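Local coordinates for protein amphiphysin (PDB 1URU) that probably binds and senses curved membranes through its dimeric, crescent-shaped BAR domain, consistent with a role in endocytosis, at residues K58-Y63 with Q116-L121; P129-K134 with T187-E192. One frame throughout, in Å; residues are numbered along the deposited sequence.

Contact 1 of 2, residues K58-Y63 with Q116-L121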
loop_
_atom_site.group_PDB
_atom_site.type_symbol
_atom_site.label_atom_id
_atom_site.label_comp_id
_atom_site.label_asym_id
_atom_site.label_seq_id
_atom_site.Cartn_x
_atom_site.Cartn_y
_atom_site.Cartn_z
ATOM N N LYS A 58 -0.220 -16.474 4.364
ATOM C CA LYS A 58 0.109 -15.408 5.306
ATOM C C LYS A 58 0.551 -14.139 4.564
ATOM O O LYS A 58 -0.115 -13.109 4.649
ATOM C CB LYS A 58 1.206 -15.895 6.267
ATOM C CG LYS A 58 1.529 -14.953 7.388
ATOM C CD LYS A 58 2.995 -15.055 7.849
ATOM C CE LYS A 58 3.232 -14.281 9.161
ATOM N NZ LYS A 58 2.812 -15.075 10.370
ATOM N N GLU A 59 1.646 -14.231 3.821
ATOM C CA GLU A 59 2.194 -13.075 3.119
ATOM C C GLU A 59 1.235 -12.445 2.136
ATOM O O GLU A 59 1.207 -11.235 1.995
ATOM C CB GLU A 59 3.473 -13.433 2.360
ATOM C CG GLU A 59 4.582 -14.024 3.220
ATOM C CD GLU A 59 4.881 -13.183 4.443
ATOM O OE1 GLU A 59 4.814 -11.926 4.356
ATOM O OE2 GLU A 59 5.176 -13.797 5.491
ATOM N N PHE A 60 0.454 -13.267 1.451
ATOM C CA PHE A 60 -0.464 -12.763 0.459
ATOM C C PHE A 60 -1.616 -12.034 1.148
ATOM O O PHE A 60 -2.124 -11.050 0.643
ATOM C CB PHE A 60 -0.989 -13.887 -0.455
ATOM C CG PHE A 60 -1.802 -13.373 -1.575
ATOM C CD1 PHE A 60 -1.205 -12.661 -2.587
ATOM C CD2 PHE A 60 -3.169 -13.482 -1.561
ATOM C CE1 PHE A 60 -1.958 -12.131 -3.628
ATOM C CE2 PHE A 60 -3.940 -12.945 -2.590
ATOM C CZ PHE A 60 -3.334 -12.261 -3.621
ATOM N N ASN A 61 -2.034 -12.525 2.304
ATOM C CA ASN A 61 -3.066 -11.844 3.073
ATOM C C ASN A 61 -2.546 -10.511 3.610
ATOM O O ASN A 61 -3.288 -9.548 3.722
ATOM C CB ASN A 61 -3.615 -12.731 4.208
ATOM C CG ASN A 61 -4.746 -13.640 3.741
ATOM O OD1 ASN A 61 -4.797 -14.814 4.079
ATOM N ND2 ASN A 61 -5.657 -13.099 2.959
ATOM N N ASN A 62 -1.261 -10.471 3.920
ATOM C CA ASN A 62 -0.619 -9.242 4.342
ATOM C C ASN A 62 -0.572 -8.261 3.160
ATOM O O ASN A 62 -0.845 -7.091 3.327
ATOM C CB ASN A 62 0.776 -9.536 4.909
ATOM C CG ASN A 62 1.481 -8.285 5.382
ATOM O OD1 ASN A 62 0.973 -7.570 6.249
ATOM N ND2 ASN A 62 2.639 -7.993 4.800
ATOM N N TYR A 63 -0.290 -8.777 1.961
ATOM C CA TYR A 63 -0.238 -7.980 0.739
ATOM C C TYR A 63 -1.585 -7.372 0.425
ATOM O O TYR A 63 -1.671 -6.209 0.082
ATOM C CB TYR A 63 0.189 -8.848 -0.416
ATOM C CG TYR A 63 0.355 -8.140 -1.733
ATOM C CD1 TYR A 63 1.323 -7.161 -1.895
ATOM C CD2 TYR A 63 -0.429 -8.478 -2.837
ATOM C CE1 TYR A 63 1.513 -6.516 -3.119
ATOM C CE2 TYR A 63 -0.253 -7.835 -4.075
ATOM C CZ TYR A 63 0.737 -6.862 -4.199
ATOM O OH TYR A 63 0.939 -6.230 -5.381
ATOM N N GLN A 116 -10.288 -13.998 -7.118
ATOM C CA GLN A 116 -9.678 -14.910 -8.094
ATOM C C GLN A 116 -8.349 -15.523 -7.598
ATOM O O GLN A 116 -8.141 -16.708 -7.767
ATOM C CB GLN A 116 -9.476 -14.212 -9.451
ATOM C CG GLN A 116 -10.696 -14.204 -10.371
ATOM C CD GLN A 116 -11.843 -13.313 -9.861
ATOM O OE1 GLN A 116 -11.712 -12.091 -9.776
ATOM N NE2 GLN A 116 -12.963 -13.936 -9.511
ATOM N N VAL A 117 -7.473 -14.737 -6.965
ATOM C CA VAL A 117 -6.154 -15.233 -6.556
ATOM C C VAL A 117 -6.217 -15.899 -5.209
ATOM O O VAL A 117 -5.619 -16.955 -5.013
ATOM C CB VAL A 117 -5.071 -14.135 -6.415
ATOM C CG1 VAL A 117 -3.712 -14.783 -6.188
ATOM C CG2 VAL A 117 -5.001 -13.233 -7.618
ATOM N N LEU A 118 -6.931 -15.266 -4.280
ATOM C CA LEU A 118 -6.895 -15.644 -2.871
ATOM C C LEU A 118 -7.624 -16.928 -2.595
ATOM O O LEU A 118 -7.084 -17.751 -1.876
ATOM C CB LEU A 118 -7.470 -14.546 -1.971
ATOM C CG LEU A 118 -7.663 -14.925 -0.497
ATOM C CD1 LEU A 118 -6.327 -15.142 0.197
ATOM C CD2 LEU A 118 -8.443 -13.866 0.223
ATOM N N ILE A 119 -8.843 -17.091 -3.126
ATOM C CA ILE A 119 -9.696 -18.238 -2.766
ATOM C C ILE A 119 -9.067 -19.595 -3.147
ATOM O O ILE A 119 -9.076 -20.512 -2.328
ATOM C CB ILE A 119 -11.153 -18.113 -3.334
ATOM C CG1 ILE A 119 -12.072 -17.382 -2.362
ATOM C CG2 ILE A 119 -11.793 -19.472 -3.557
ATOM C CD1 ILE A 119 -12.068 -15.933 -2.540
ATOM N N PRO A 120 -8.562 -19.774 -4.370
ATOM C CA PRO A 120 -7.803 -20.986 -4.664
ATOM C C PRO A 120 -6.668 -21.202 -3.686
ATOM O O PRO A 120 -6.350 -22.353 -3.404
ATOM C CB PRO A 120 -7.278 -20.735 -6.089
ATOM C CG PRO A 120 -8.291 -19.912 -6.681
ATOM C CD PRO A 120 -8.726 -18.949 -5.582
ATOM N N LEU A 121 -6.057 -20.128 -3.183
ATOM C CA LEU A 121 -4.921 -20.271 -2.256
ATOM C C LEU A 121 -5.374 -20.798 -0.914
ATOM O O LEU A 121 -4.694 -21.632 -0.319
ATOM C CB LEU A 121 -4.184 -18.952 -2.085
ATOM C CG LEU A 121 -2.949 -18.883 -1.178
ATOM C CD1 LEU A 121 -1.912 -19.967 -1.476
ATOM C CD2 LEU A 121 -2.333 -17.467 -1.261
#
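Helices 35-84 and 92-156 of the BAR-domain coiled coil run antiparallel here, their short segments inclined at 153° with axes 11.0 Å apart. Between 58-63 and 116-121 the contact is mainly apolar and centres on F60, which reaches across from the level of L118. Its CG stands anti to the backbone N (chi1 -173°), sending the ring out toward the facing helix, where it meets V117, L118 and L121. At the tip, F60 CZ lies 3.6 Å from V117 CG1, the branch anti to its own backbone N, and the two side chains cross at about a right angle. L118 takes the ring edge: its CB is 3.9 Å from F60 CE2, and its CD1 sits in the plane of the ring near CD2. At the root of the side chain, L121 CD2 comes within 3.9 Å of F60 CB. L211 of helix 172-239 and L77 of the second subunit also pack on F60, so this phenylalanine belongs both to the three-helix core and to the dimer interface. The preceding residue, E59, is hydrogen-bonded through OE1 to T76 OG1 of the second subunit. The polar margin belongs to N61, whose side chain crosses that of L118 at about a right angle and brings N61 ND2 to 3.5 Å from L118 CD1.

Contact 2 of 2, residues P129-K134 with T187-E192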
loop_
_atom_site.group_PDB
_atom_site.type_symbol
_atom_site.label_atom_id
_atom_site.label_comp_id
_atom_site.label_asym_id
_atom_site.label_seq_id
_atom_site.Cartn_x
_atom_site.Cartn_y
_atom_site.Cartn_z
ATOM N N PRO A 129 -4.327 -29.447 6.613
ATOM C CA PRO A 129 -4.737 -29.886 7.961
ATOM C C PRO A 129 -5.541 -31.194 8.027
ATOM O O PRO A 129 -5.365 -31.928 8.985
ATOM C CB PRO A 129 -5.541 -28.692 8.505
ATOM C CG PRO A 129 -5.831 -27.853 7.361
ATOM C CD PRO A 129 -4.708 -28.049 6.371
ATOM N N GLU A 130 -6.373 -31.484 7.032
ATOM C CA GLU A 130 -7.186 -32.725 7.014
ATOM C C GLU A 130 -6.353 -33.973 6.599
ATOM O O GLU A 130 -6.666 -35.110 6.939
ATOM C CB GLU A 130 -8.397 -32.510 6.080
ATOM C CG GLU A 130 -9.469 -33.602 6.051
ATOM C CD GLU A 130 -10.613 -33.260 5.074
ATOM O OE1 GLU A 130 -10.352 -33.070 3.846
ATOM O OE2 GLU A 130 -11.784 -33.156 5.530
HETATM N N MSE A 131 -5.288 -33.714 5.847
HETATM C CA MSE A 131 -4.286 -34.692 5.466
HETATM C C MSE A 131 -3.419 -34.990 6.649
HETATM O O MSE A 131 -3.115 -36.130 6.906
HETATM C CB MSE A 131 -3.427 -34.135 4.332
HETATM C CG MSE A 131 -2.472 -35.142 3.671
HETATM SE SE MSE A 131 -3.309 -36.913 2.968
HETATM C CE MSE A 131 -4.095 -36.294 1.414
ATOM N N LYS A 132 -3.022 -33.964 7.392
ATOM C CA LYS A 132 -2.220 -34.143 8.615
ATOM C C LYS A 132 -3.029 -34.977 9.610
ATOM O O LYS A 132 -2.516 -35.878 10.243
ATOM C CB LYS A 132 -1.828 -32.770 9.204
ATOM C CG LYS A 132 -0.924 -32.788 10.430
ATOM C CD LYS A 132 -0.326 -31.400 10.718
ATOM C CE LYS A 132 0.836 -31.449 11.745
ATOM N NZ LYS A 132 1.295 -30.093 12.190
ATOM N N LYS A 133 -4.316 -34.698 9.711
ATOM C CA LYS A 133 -5.183 -35.481 10.573
ATOM C C LYS A 133 -5.189 -36.952 10.160
ATOM O O LYS A 133 -5.134 -37.844 11.018
ATOM C CB LYS A 133 -6.607 -34.923 10.547
ATOM C CG LYS A 133 -7.425 -35.327 11.767
ATOM C CD LYS A 133 -8.791 -34.616 11.842
ATOM C CE LYS A 133 -9.798 -35.438 12.700
ATOM N NZ LYS A 133 -10.909 -34.590 13.251
ATOM N N LYS A 134 -5.237 -37.210 8.853
ATOM C CA LYS A 134 -5.192 -38.576 8.364
ATOM C C LYS A 134 -3.852 -39.244 8.643
ATOM O O LYS A 134 -3.803 -40.426 8.943
ATOM C CB LYS A 134 -5.479 -38.630 6.883
ATOM C CG LYS A 134 -5.840 -40.004 6.399
ATOM C CD LYS A 134 -6.245 -39.939 4.955
ATOM C CE LYS A 134 -6.623 -41.294 4.399
ATOM N NZ LYS A 134 -7.611 -41.119 3.302
ATOM N N THR A 187 -1.813 -47.697 3.003
ATOM C CA THR A 187 -1.831 -47.853 1.547
ATOM C C THR A 187 -2.371 -46.595 0.872
ATOM O O THR A 187 -1.822 -46.133 -0.141
ATOM C CB THR A 187 -2.651 -49.102 1.151
ATOM O OG1 THR A 187 -1.835 -50.268 1.307
ATOM C CG2 THR A 187 -3.006 -49.108 -0.332
ATOM N N GLU A 188 -3.441 -46.051 1.452
ATOM C CA GLU A 188 -4.063 -44.835 0.956
ATOM C C GLU A 188 -3.096 -43.655 1.039
ATOM O O GLU A 188 -3.045 -42.830 0.138
ATOM C CB GLU A 188 -5.331 -44.516 1.741
ATOM C CG GLU A 188 -6.576 -45.187 1.191
ATOM C CD GLU A 188 -7.777 -45.043 2.116
ATOM O OE1 GLU A 188 -7.817 -44.060 2.901
ATOM O OE2 GLU A 188 -8.689 -45.907 2.055
ATOM N N LEU A 189 -2.325 -43.585 2.116
ATOM C CA LEU A 189 -1.382 -42.499 2.288
ATOM C C LEU A 189 -0.153 -42.625 1.362
ATOM O O LEU A 189 0.451 -41.615 0.948
ATOM C CB LEU A 189 -0.961 -42.391 3.760
ATOM C CG LEU A 189 -1.771 -41.456 4.706
ATOM C CD1 LEU A 189 -2.918 -40.678 4.029
ATOM C CD2 LEU A 189 -2.292 -42.206 5.889
ATOM N N HIS A 190 0.213 -43.860 1.029
ATOM C CA HIS A 190 1.341 -44.090 0.137
ATOM C C HIS A 190 1.062 -43.589 -1.278
ATOM O O HIS A 190 1.988 -43.246 -1.988
ATOM C CB HIS A 190 1.735 -45.566 0.147
ATOM C CG HIS A 190 2.850 -45.864 1.082
ATOM N ND1 HIS A 190 4.134 -45.421 0.857
ATOM C CD2 HIS A 190 2.874 -46.514 2.267
ATOM C CE1 HIS A 190 4.902 -45.804 1.860
ATOM N NE2 HIS A 190 4.161 -46.458 2.735
ATOM N N ASP A 191 -0.209 -43.553 -1.662
ATOM C CA ASP A 191 -0.657 -42.942 -2.914
ATOM C C ASP A 191 -1.076 -41.485 -2.736
ATOM O O ASP A 191 -0.765 -40.632 -3.573
ATOM C CB ASP A 191 -1.876 -43.684 -3.474
ATOM C CG ASP A 191 -1.570 -45.123 -3.926
ATOM O OD1 ASP A 191 -0.386 -45.509 -4.116
ATOM O OD2 ASP A 191 -2.497 -45.932 -4.112
ATOM N N GLU A 192 -1.793 -41.185 -1.659
ATOM C CA GLU A 192 -2.412 -39.877 -1.542
ATOM C C GLU A 192 -1.376 -38.767 -1.322
ATOM O O GLU A 192 -1.508 -37.682 -1.869
ATOM C CB GLU A 192 -3.493 -39.855 -0.445
ATOM C CG GLU A 192 -4.853 -40.338 -0.925
ATOM C CD GLU A 192 -5.847 -40.526 0.209
ATOM O OE1 GLU A 192 -5.882 -39.692 1.148
ATOM O OE2 GLU A 192 -6.603 -41.514 0.177
#
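A salt-bridge network at the surface of the antiparallel BAR coiled coil ties helix 92-156 to helix 172-239, the short segments 129-134 and 187-192 making an angle of 144°. K134 is its centre. With CG anti to the backbone N (chi1 -163°) and the chain extended beyond it, the lysine carries NZ between two glutamates one turn apart. K134 NZ donates a salt-bridge hydrogen bond to E188 OE1 at 3.0 Å, using the anti lone pair. A second runs from K134 NZ to the syn lone pair of E192 OE1 at 3.1 Å; a weak bond to E192 OE2 is longer. Both glutamate side chains cross the K134 chain at about a right angle, and their charges would favour its protonated form. Below the charges, the aliphatic shaft packs on L189, where K134 CD lies 3.5 Å from L189 CD1. The selenomethionine M131, bent at chi2 and chi3, reaches the same methyl, M131 SE lying 3.9 Å from L189 CD1, while its CE lies against E192 OE1. An alanine at K134 removes the cation shared by E188 and E192 and the methylenes over L189, and would probably loosen the tie between the two helices. F46 and F39 of helix 35-84 adjoin M131 and L189, giving a salt-bridge network beside an apolar seam, as is common at coiled-coil interfaces.

How the contacts relate
Contact 1 joins helix 35-84 to helix 92-156, and contact 2 joins helix 92-156 to helix 172-239, so the middle helix is common to both. They come in series along the chain: the first closes before the second opens. Their centres lie about 25 Å apart and their nearest atoms about 9 Å, without touching, which places them at successive levels of one elongated bundle. Contact 1 is buried, its centre about 8 Å from that of the chain, and lies beside the second subunit; contact 2 lies at the surface, its centre about 17 Å from that of the chain, and meets no other chain of the assembly. Together they link all three helices of the BAR domain, one beside the dimer interface and one farther along the arm.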